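Local coordinates for Ion-channel modulator raklp (Rhipicephalus appendiculatus, PDB 2W8X), which probably activates maxiK potassium channels of the host as a modified Kunitz-type protein of tick saliva, at residues C18-W32 and R43-S56. Numbering follows the deposited sequence. Where two conformers were deposited one is given.
Sequences CDPNLQLGRHSDQLW and RGGYRDNCNSHSSS
The indole of Trp-32 lies between Arg-43 and Ser-56. Ser-56 CB sits 3.5 Å from the centroid of the Trp-32 six-membered ring, almost on the ring normal. Arg-43 CG makes a second CH-pi contact on the opposite face. From there the extended arginine chain runs alongside the ring, and its guanidinium turns one face to Trp-32 CH2, the planes 46° apart. Replacing the indole by an alanine side chain is likely to open a gap between the Arg-43 chain and Ser-56 at the start of helix 56-70.

The Tyr-46 ring is also covered twice. Gln-23 CA stands over the centre of one face, 3.9 Å from the Tyr-46 ring centroid. On the other face His-27 comes edge-on, a T-shaped pair with planes at 74°. His-27 reaches it with CG anti to the backbone N (chi1 -170°). Pro-20 O lies at the tyrosine edge, in the ring plane.

The fold is a highly modified Kunitz/BPTI domain. Here strands 27-28 and 44-46 form a short antiparallel ladder. Ser-28 N to Gly-45 O (2.8 Å) is one of its bonds. The 18-32 chain then turns a corner at 29-30. Its register against 43-45 shifts by two between Ser-28 and Trp-32, a beta bulge. Beyond it Trp-32 and His-53 exchange two backbone bonds.

Two asparagines hold residues 18-22. Asn-49 ND2 bonds to both ends of the type I turn from Asp-19 to Leu-22, at 2.9 Å to Asp-19 O and 3.0 Å to Leu-22 O, using both its hydrogens. The second bond meets a lone pair of Leu-22 O. Just before the turn, Asn-51 ND2 gives Cys-18 O a nearly straight bond of 3.0 Å, in its own amide plane, while its OD1 accepts from Tyr-34 N. Cys-18 and Cys-50 are disulfide-bonded to Cys-3 and Cys-10. A water joins Pro-20 O, Tyr-46 N and Asn-51 O.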
ATOM      1  N   CYS A  18       3.914  -5.560 -10.643  1.00 10.01           N
ATOM      2  CA  CYS A  18       2.553  -5.954 -11.004  1.00  9.87           C
ATOM      3  C   CYS A  18       2.001  -4.995 -12.040  1.00 10.02           C
ATOM      4  O   CYS A  18       2.177  -3.802 -11.905  1.00 10.75           O
ATOM      5  CB  CYS A  18       1.660  -5.999  -9.771  1.00  9.77           C
ATOM      6  SG  CYS A  18       2.039  -7.420  -8.708  1.00 12.85           S
ATOM      7  N   ASP A  19       1.351  -5.517 -13.075  1.00  9.40           N
ATOM      8  CA  ASP A  19       0.736  -4.682 -14.104  1.00  9.93           C
ATOM      9  C   ASP A  19      -0.330  -3.816 -13.471  1.00  9.80           C
ATOM     10  O   ASP A  19      -1.297  -4.333 -12.937  1.00  9.58           O
ATOM     11  CB  ASP A  19       0.155  -5.576 -15.179  1.00 10.26           C
ATOM     12  CG  ASP A  19      -0.520  -4.838 -16.297  1.00 15.77           C
ATOM     13  OD1 ASP A  19      -0.694  -3.612 -16.273  1.00 14.63           O
ATOM     14  OD2 ASP A  19      -0.920  -5.568 -17.253  1.00 24.24           O
ATOM     15  N   PRO A  20      -0.150  -2.479 -13.514  1.00 10.37           N
ATOM     16  CA  PRO A  20      -1.109  -1.601 -12.822  1.00 10.96           C
ATOM     17  C   PRO A  20      -2.495  -1.571 -13.429  1.00 10.69           C
ATOM     18  O   PRO A  20      -3.448  -1.127 -12.785  1.00 11.21           O
ATOM     19  CB  PRO A  20      -0.453  -0.236 -12.948  1.00 11.18           C
ATOM     20  CG  PRO A  20       0.352  -0.318 -14.145  1.00 12.37           C
ATOM     21  CD  PRO A  20       0.906  -1.702 -14.174  1.00 11.16           C
ATOM     22  N   ASN A  21      -2.616  -2.092 -14.650  1.00 11.22           N
ATOM     23  CA  ASN A  21      -3.878  -2.195 -15.341  1.00 11.50           C
ATOM     24  C   ASN A  21      -4.675  -3.435 -14.987  1.00 11.11           C
ATOM     25  O   ASN A  21      -5.825  -3.556 -15.443  1.00 12.57           O
ATOM     26  CB  ASN A  21      -3.652  -2.144 -16.844  1.00 12.12           C
ATOM     27  CG  ASN A  21      -3.182  -0.811 -17.333  1.00 14.07           C
ATOM     28  OD1 ASN A  21      -3.699   0.213 -16.954  1.00 16.79           O
ATOM     29  ND2 ASN A  21      -2.169  -0.820 -18.141  1.00 18.14           N
ATOM     30  N   LEU A  22      -4.103  -4.361 -14.179  1.00 10.29           N
ATOM     31  CA  LEU A  22      -4.849  -5.523 -13.731  1.00 10.43           C
ATOM     32  C   LEU A  22      -5.985  -5.073 -12.799  1.00  9.93           C
ATOM     33  O   LEU A  22      -5.743  -4.450 -11.752  1.00  9.82           O
ATOM     34  CB  LEU A  22      -3.973  -6.536 -12.987  1.00 11.67           C
ATOM     35  CG  LEU A  22      -3.076  -7.482 -13.723  1.00 16.24           C
ATOM     36  CD1 LEU A  22      -2.332  -8.311 -12.673  1.00 19.12           C
ATOM     37  CD2 LEU A  22      -3.870  -8.371 -14.739  1.00 17.33           C
ATOM     38  N   GLN A  23      -7.206  -5.401 -13.179  1.00  9.84           N
ATOM     39  CA  GLN A  23      -8.445  -4.888 -12.573  1.00 10.98           C
ATOM     40  C   GLN A  23      -8.843  -5.722 -11.370  1.00 10.43           C
ATOM     41  O   GLN A  23      -9.883  -6.379 -11.321  1.00 11.80           O
ATOM     42  CB  GLN A  23      -9.537  -4.799 -13.641  1.00 11.19           C
ATOM     43  CG  GLN A  23      -9.149  -3.837 -14.761  1.00 10.98           C
ATOM     44  CD  GLN A  23     -10.202  -3.622 -15.843  1.00 13.38           C
ATOM     45  OE1 GLN A  23     -10.241  -2.559 -16.446  1.00 16.94           O
ATOM     46  NE2 GLN A  23     -11.060  -4.568 -16.038  1.00 15.25           N
ATOM     47  N   LEU A  24      -7.965  -5.677 -10.369  1.00 10.43           N
ATOM     48  CA  LEU A  24      -8.139  -6.400  -9.128  1.00 10.62           C
ATOM     49  C   LEU A  24      -8.714  -5.456  -8.076  1.00 10.49           C
ATOM     50  O   LEU A  24      -8.022  -4.526  -7.610  1.00 10.38           O
ATOM     51  CB  LEU A  24      -6.820  -6.978  -8.683  1.00 11.29           C
ATOM     52  CG  LEU A  24      -6.203  -8.077  -9.552  1.00 11.13           C
ATOM     53  CD1 LEU A  24      -4.702  -8.257  -9.193  1.00 14.56           C
ATOM     54  CD2 LEU A  24      -7.023  -9.365  -9.375  1.00 13.88           C
ATOM     55  N   GLY A  25      -9.980  -5.680  -7.741  1.00 10.74           N
ATOM     56  CA  GLY A  25     -10.732  -4.772  -6.912  1.00 10.99           C
ATOM     57  C   GLY A  25     -11.198  -3.535  -7.641  1.00 11.20           C
ATOM     58  O   GLY A  25     -10.876  -3.300  -8.828  1.00 13.17           O
ATOM     59  N   ARG A  26     -11.979  -2.738  -6.945  1.00 11.03           N
ATOM     60  CA  ARG A  26     -12.570  -1.545  -7.555  1.00 11.87           C
ATOM     61  C   ARG A  26     -11.501  -0.484  -7.821  1.00 10.38           C
ATOM     62  O   ARG A  26     -10.565  -0.311  -7.040  1.00 10.47           O
ATOM     63  CB  ARG A  26     -13.609  -0.965  -6.614  1.00 14.23           C
ATOM     64  CG  ARG A  26     -14.810  -1.834  -6.406  1.00 21.12           C
ATOM     65  CD  ARG A  26     -16.064  -0.985  -6.132  1.00 28.37           C
ATOM     66  NE  ARG A  26     -17.209  -1.823  -5.770  1.00 35.21           N
ATOM     67  CZ  ARG A  26     -17.892  -2.605  -6.607  1.00 39.37           C
ATOM     68  NH1 ARG A  26     -17.568  -2.679  -7.905  1.00 40.96           N
ATOM     69  NH2 ARG A  26     -18.912  -3.330  -6.136  1.00 40.61           N
ATOM     70  N   HIS A  27     -11.645   0.220  -8.924  1.00  9.85           N
ATOM     71  CA  HIS A  27     -10.802   1.345  -9.223  1.00  9.07           C
ATOM     72  C   HIS A  27     -11.029   2.471  -8.216  1.00  9.01           C
ATOM     73  O   HIS A  27     -12.163   2.724  -7.791  1.00 10.43           O
ATOM     74  CB  HIS A  27     -11.062   1.827 -10.646  1.00  9.35           C
ATOM     75  CG  HIS A  27     -10.080   2.834 -11.103  1.00 11.21           C
ATOM     76  ND1 HIS A  27     -10.303   4.192 -11.011  1.00 12.11           N
ATOM     77  CD2 HIS A  27      -8.863   2.680 -11.667  1.00 12.95           C
ATOM     78  CE1 HIS A  27      -9.250   4.832 -11.498  1.00 12.14           C
ATOM     79  NE2 HIS A  27      -8.354   3.941 -11.892  1.00 13.17           N
ATOM     80  N   SER A  28      -9.957   3.172  -7.884  1.00  8.70           N
ATOM     81  CA  SER A  28     -10.018   4.434  -7.130  1.00  9.65           C
ATOM     82  C   SER A  28      -9.196   5.518  -7.786  1.00  9.78           C
ATOM     83  O   SER A  28      -8.010   5.325  -8.080  1.00 10.31           O
ATOM     84  CB  SER A  28      -9.483   4.240  -5.724  1.00 11.12           C
ATOM     85  OG  SER A  28      -9.420   5.504  -5.059  1.00 13.03           O
ATOM     86  N   ASP A  29      -9.814   6.681  -7.994  1.00 10.66           N
ATOM     87  CA  ASP A  29      -9.103   7.803  -8.598  1.00 10.99           C
ATOM     88  C   ASP A  29      -8.006   8.319  -7.681  1.00 10.35           C
ATOM     89  O   ASP A  29      -7.022   8.878  -8.160  1.00 11.85           O
ATOM     90  CB  ASP A  29     -10.039   8.949  -8.922  1.00 11.48           C
ATOM     91  CG  ASP A  29     -10.954   8.682 -10.135  1.00 15.49           C
ATOM     92  OD1 ASP A  29     -10.836   7.665 -10.816  1.00 17.85           O
ATOM     93  OD2 ASP A  29     -11.820   9.556 -10.409  1.00 22.50           O
ATOM     94  N   GLN A  30      -8.178   8.150  -6.365  1.00 10.49           N
ATOM     95  CA  GLN A  30      -7.273   8.750  -5.386  1.00 10.74           C
ATOM     96  C   GLN A  30      -6.057   7.897  -5.038  1.00  9.29           C
ATOM     97  O   GLN A  30      -5.157   8.355  -4.317  1.00 11.44           O
ATOM     98  CB  GLN A  30      -8.026   9.113  -4.105  1.00 12.81           C
ATOM     99  CG  GLN A  30      -8.944  10.336  -4.235  1.00 17.81           C
ATOM    100  CD  GLN A  30     -10.122  10.189  -5.162  1.00 25.20           C
ATOM    101  OE1 GLN A  30     -10.358  11.069  -6.002  1.00 30.88           O
ATOM    102  NE2 GLN A  30     -10.883   9.115  -5.012  1.00 27.88           N
ATOM    103  N   LEU A  31      -6.029   6.660  -5.535  1.00  8.19           N
ATOM    104  CA  LEU A  31      -4.832   5.836  -5.417  1.00  8.10           C
ATOM    105  C   LEU A  31      -3.853   6.231  -6.523  1.00  8.88           C
ATOM    106  O   LEU A  31      -4.210   6.962  -7.428  1.00 10.24           O
ATOM    107  CB  LEU A  31      -5.188   4.349  -5.465  1.00  8.31           C
ATOM    108  CG  LEU A  31      -6.069   3.876  -4.309  1.00  7.56           C
ATOM    109  CD1 LEU A  31      -6.328   2.382  -4.482  1.00 10.29           C
ATOM    110  CD2 LEU A  31      -5.472   4.176  -2.913  1.00  9.69           C
ATOM    111  N   TRP A  32      -2.622   5.728  -6.426  1.00  9.10           N
ATOM    112  CA  TRP A  32      -1.579   5.896  -7.424  1.00  8.66           C
ATOM    113  C   TRP A  32      -1.026   4.539  -7.859  1.00  7.75           C
ATOM    114  O   TRP A  32      -1.181   3.528  -7.154  1.00  8.62           O
ATOM    115  CB  TRP A  32      -0.435   6.725  -6.792  1.00  9.11           C
ATOM    116  CG  TRP A  32      -0.868   8.136  -6.458  1.00 11.36           C
ATOM    117  CD1 TRP A  32      -1.700   8.528  -5.447  1.00 12.25           C
ATOM    118  CD2 TRP A  32      -0.527   9.333  -7.182  1.00 12.21           C
ATOM    119  NE1 TRP A  32      -1.900   9.894  -5.495  1.00 13.00           N
ATOM    120  CE2 TRP A  32      -1.184  10.411  -6.544  1.00 12.42           C
ATOM    121  CE3 TRP A  32       0.287   9.597  -8.284  1.00 12.91           C
ATOM    122  CZ2 TRP A  32      -1.031  11.723  -6.986  1.00 13.14           C
ATOM    123  CZ3 TRP A  32       0.430  10.899  -8.712  1.00 13.28           C
ATOM    124  CH2 TRP A  32      -0.238  11.929  -8.070  1.00 12.84           C
ATOM    125  N   ARG A  43      -1.430   8.746 -11.496  1.00  9.32           N
ATOM    126  CA  ARG A  43      -2.677   8.718 -10.797  1.00  9.39           C
ATOM    127  C   ARG A  43      -3.538   7.515 -11.155  1.00  8.63           C
ATOM    128  O   ARG A  43      -3.531   7.059 -12.316  1.00  9.22           O
ATOM    129  CB  ARG A  43      -3.431  10.017 -11.065  1.00  9.35           C
ATOM    130  CG  ARG A  43      -2.791  11.221 -10.436  1.00 11.72           C
ATOM    131  CD  ARG A  43      -3.404  12.520 -10.918  1.00 13.58           C
ATOM    132  NE  ARG A  43      -2.615  13.657 -10.393  1.00 14.76           N
ATOM    133  CZ  ARG A  43      -2.963  14.397  -9.359  1.00 15.52           C
ATOM    134  NH1 ARG A  43      -4.083  14.164  -8.705  1.00 17.24           N
ATOM    135  NH2 ARG A  43      -2.174  15.419  -9.007  1.00 16.09           N
ATOM    136  N   GLY A  44      -4.340   7.088 -10.171  1.00  8.30           N
ATOM    137  CA  GLY A  44      -5.299   5.998 -10.280  1.00  7.03           C
ATOM    138  C   GLY A  44      -4.700   4.691  -9.817  1.00  7.14           C
ATOM    139  O   GLY A  44      -3.495   4.432  -9.963  1.00  8.43           O
ATOM    140  N   GLY A  45      -5.550   3.831  -9.278  1.00  7.56           N
ATOM    141  CA  GLY A  45      -5.131   2.432  -8.996  1.00  8.03           C
ATOM    142  C   GLY A  45      -6.314   1.560  -8.683  1.00  8.06           C
ATOM    143  O   GLY A  45      -7.372   2.062  -8.293  1.00  9.60           O
ATOM    144  N   TYR A  46      -6.133   0.244  -8.848  1.00  8.08           N
ATOM    145  CA  TYR A  46      -7.124  -0.747  -8.456  1.00  7.90           C
ATOM    146  C   TYR A  46      -6.824  -1.233  -7.045  1.00  7.99           C
ATOM    147  O   TYR A  46      -5.693  -1.637  -6.737  1.00  8.55           O
ATOM    148  CB  TYR A  46      -7.149  -1.904  -9.456  1.00  7.92           C
ATOM    149  CG  TYR A  46      -7.626  -1.477 -10.839  1.00  8.34           C
ATOM    150  CD1 TYR A  46      -8.966  -1.412 -11.156  1.00 11.49           C
ATOM    151  CD2 TYR A  46      -6.702  -1.168 -11.829  1.00 10.73           C
ATOM    152  CE1 TYR A  46      -9.353  -1.000 -12.426  1.00 10.83           C
ATOM    153  CE2 TYR A  46      -7.091  -0.760 -13.071  1.00 12.72           C
ATOM    154  CZ  TYR A  46      -8.414  -0.682 -13.362  1.00 11.98           C
ATOM    155  OH  TYR A  46      -8.799  -0.303 -14.675  1.00 12.82           O
ATOM    156  N   ARG A  47      -7.855  -1.217  -6.200  0.50  8.47           N
ATOM    157  CA  ARG A  47      -7.710  -1.332  -4.740  0.50  8.61           C
ATOM    158  C   ARG A  47      -7.073  -2.630  -4.251  0.50  8.39           C
ATOM    159  O   ARG A  47      -6.485  -2.662  -3.167  0.50  9.27           O
ATOM    160  CB  ARG A  47      -9.060  -1.141  -4.037  0.50  9.08           C
ATOM    161  CG  ARG A  47      -9.569   0.279  -4.048  0.50 11.24           C
ATOM    162  CD  ARG A  47     -10.882   0.395  -3.311  0.50 14.63           C
ATOM    163  NE  ARG A  47     -11.258   1.790  -3.098  0.50 20.14           N
ATOM    164  CZ  ARG A  47     -12.429   2.169  -2.633  0.50 24.76           C
ATOM    165  NH1 ARG A  47     -13.345   1.256  -2.344  0.50 27.98           N
ATOM    166  NH2 ARG A  47     -12.697   3.454  -2.497  0.50 28.59           N
ATOM    167  N   ASP A  48      -7.227  -3.703  -5.015  1.00  7.99           N
ATOM    168  CA  ASP A  48      -6.697  -4.989  -4.624  1.00  8.28           C
ATOM    169  C   ASP A  48      -5.490  -5.442  -5.467  1.00  8.46           C
ATOM    170  O   ASP A  48      -5.065  -6.608  -5.387  1.00  9.92           O
ATOM    171  CB  ASP A  48      -7.795  -6.049  -4.611  1.00  9.95           C
ATOM    172  CG  ASP A  48      -8.803  -5.825  -3.533  1.00 13.04           C
ATOM    173  OD1 ASP A  48      -8.387  -5.380  -2.444  1.00 18.54           O
ATOM    174  OD2 ASP A  48     -10.008  -6.110  -3.765  1.00 19.88           O
ATOM    175  N   ASN A  49      -4.915  -4.524  -6.235  1.00  7.86           N
ATOM    176  CA  ASN A  49      -3.698  -4.782  -6.993  1.00  7.56           C
ATOM    177  C   ASN A  49      -2.503  -4.396  -6.137  1.00  7.25           C
ATOM    178  O   ASN A  49      -2.478  -3.299  -5.573  1.00  8.56           O
ATOM    179  CB  ASN A  49      -3.782  -3.943  -8.290  1.00  7.58           C
ATOM    180  CG  ASN A  49      -2.661  -4.180  -9.288  1.00  8.58           C
ATOM    181  OD1 ASN A  49      -1.494  -4.418  -8.936  1.00  9.44           O
ATOM    182  ND2 ASN A  49      -3.030  -4.128 -10.584  1.00  9.95           N
ATOM    183  N   CYS A  50      -1.508  -5.276  -6.023  1.00  7.67           N
ATOM    184  CA  CYS A  50      -0.307  -4.933  -5.244  1.00  8.16           C
ATOM    185  C   CYS A  50       0.353  -3.621  -5.716  1.00  7.41           C
ATOM    186  O   CYS A  50       0.931  -2.888  -4.909  1.00  8.43           O
ATOM    187  CB  CYS A  50       0.717  -6.060  -5.264  1.00  8.55           C
ATOM    188  SG  CYS A  50       0.267  -7.499  -4.267  1.00 11.11           S
ATOM    189  N   ASN A  51       0.263  -3.328  -7.014  1.00  7.70           N
ATOM    190  CA  ASN A  51       0.709  -2.056  -7.551  1.00  7.99           C
ATOM    191  C   ASN A  51      -0.424  -1.041  -7.502  1.00  8.29           C
ATOM    192  O   ASN A  51      -1.041  -0.679  -8.507  1.00  9.50           O
ATOM    193  CB  ASN A  51       1.311  -2.225  -8.943  1.00  8.15           C
ATOM    194  CG  ASN A  51       1.865  -0.945  -9.530  1.00  8.32           C
ATOM    195  OD1 ASN A  51       1.885   0.145  -8.904  1.00  9.08           O
ATOM    196  ND2 ASN A  51       2.383  -1.076 -10.760  1.00 10.17           N
ATOM    197  N   SER A  52      -0.716  -0.634  -6.271  1.00  7.82           N
ATOM    198  CA  SER A  52      -1.662   0.465  -5.957  1.00  7.87           C
ATOM    199  C   SER A  52      -1.168   1.045  -4.656  1.00  8.45           C
ATOM    200  O   SER A  52      -0.783   0.296  -3.740  1.00 10.65           O
ATOM    201  CB  SER A  52      -3.136   0.003  -5.829  1.00  9.15           C
ATOM    202  OG  SER A  52      -3.344  -0.904  -4.769  1.00 11.37           O
ATOM    203  N   HIS A  53      -1.106   2.362  -4.611  1.00  7.28           N
ATOM    204  CA  HIS A  53      -0.389   3.089  -3.552  1.00  8.22           C
ATOM    205  C   HIS A  53      -1.268   4.188  -2.988  1.00  8.57           C
ATOM    206  O   HIS A  53      -2.041   4.801  -3.715  1.00  9.57           O
ATOM    207  CB  HIS A  53       0.899   3.670  -4.131  1.00  8.49           C
ATOM    208  CG  HIS A  53       1.785   2.629  -4.740  1.00  8.65           C
ATOM    209  ND1 HIS A  53       2.893   2.116  -4.087  1.00 10.58           N
ATOM    210  CD2 HIS A  53       1.727   2.008  -5.940  1.00 10.33           C
ATOM    211  CE1 HIS A  53       3.471   1.226  -4.875  1.00 10.89           C
ATOM    212  NE2 HIS A  53       2.771   1.124  -5.996  1.00  9.82           N
ATOM    213  N   SER A  54      -1.153   4.434  -1.682  0.50  8.47           N
ATOM    214  CA  SER A  54      -2.034   5.379  -1.001  0.50  8.38           C
ATOM    215  C   SER A  54      -1.734   6.857  -1.226  0.50  9.40           C
ATOM    216  O   SER A  54      -2.575   7.714  -0.949  0.50  9.94           O
ATOM    217  CB  SER A  54      -2.042   5.073   0.483  0.50  8.00           C
ATOM    218  OG  SER A  54      -0.744   5.119   1.050  0.50  2.78           O
ATOM    219  N   SER A  55      -0.537   7.152  -1.711  1.00 10.55           N
ATOM    220  CA  SER A  55      -0.138   8.526  -2.042  1.00 10.62           C
ATOM    221  C   SER A  55       0.953   8.526  -3.095  1.00 11.42           C
ATOM    222  O   SER A  55       1.614   7.516  -3.313  1.00 11.25           O
ATOM    223  CB  SER A  55       0.385   9.232  -0.790  1.00 11.75           C
ATOM    224  OG  SER A  55       1.652   8.688  -0.350  1.00 13.63           O
ATOM    225  N   SER A  56       1.161   9.678  -3.739  0.50 11.38           N
ATOM    226  CA  SER A  56       2.257   9.839  -4.692  0.50 11.20           C
ATOM    227  C   SER A  56       3.593   9.616  -3.997  0.50 11.48           C
ATOM    228  O   SER A  56       4.461   8.937  -4.533  0.50 11.63           O
ATOM    229  CB  SER A  56       2.212  11.207  -5.407  0.50 11.87           C
ATOM    230  OG  SER A  56       3.335  11.400  -6.280  0.50 13.43           O
TER
HETATM  231  O   HOH W   1      -3.484  -0.441  -9.943  1.00  9.86           O
HETATM  232  O   HOH W   2     -12.144  -3.826  -4.028  1.00 32.31           O
HETATM  233  O   HOH W   3      -5.220   7.975  -1.338  1.00 22.07           O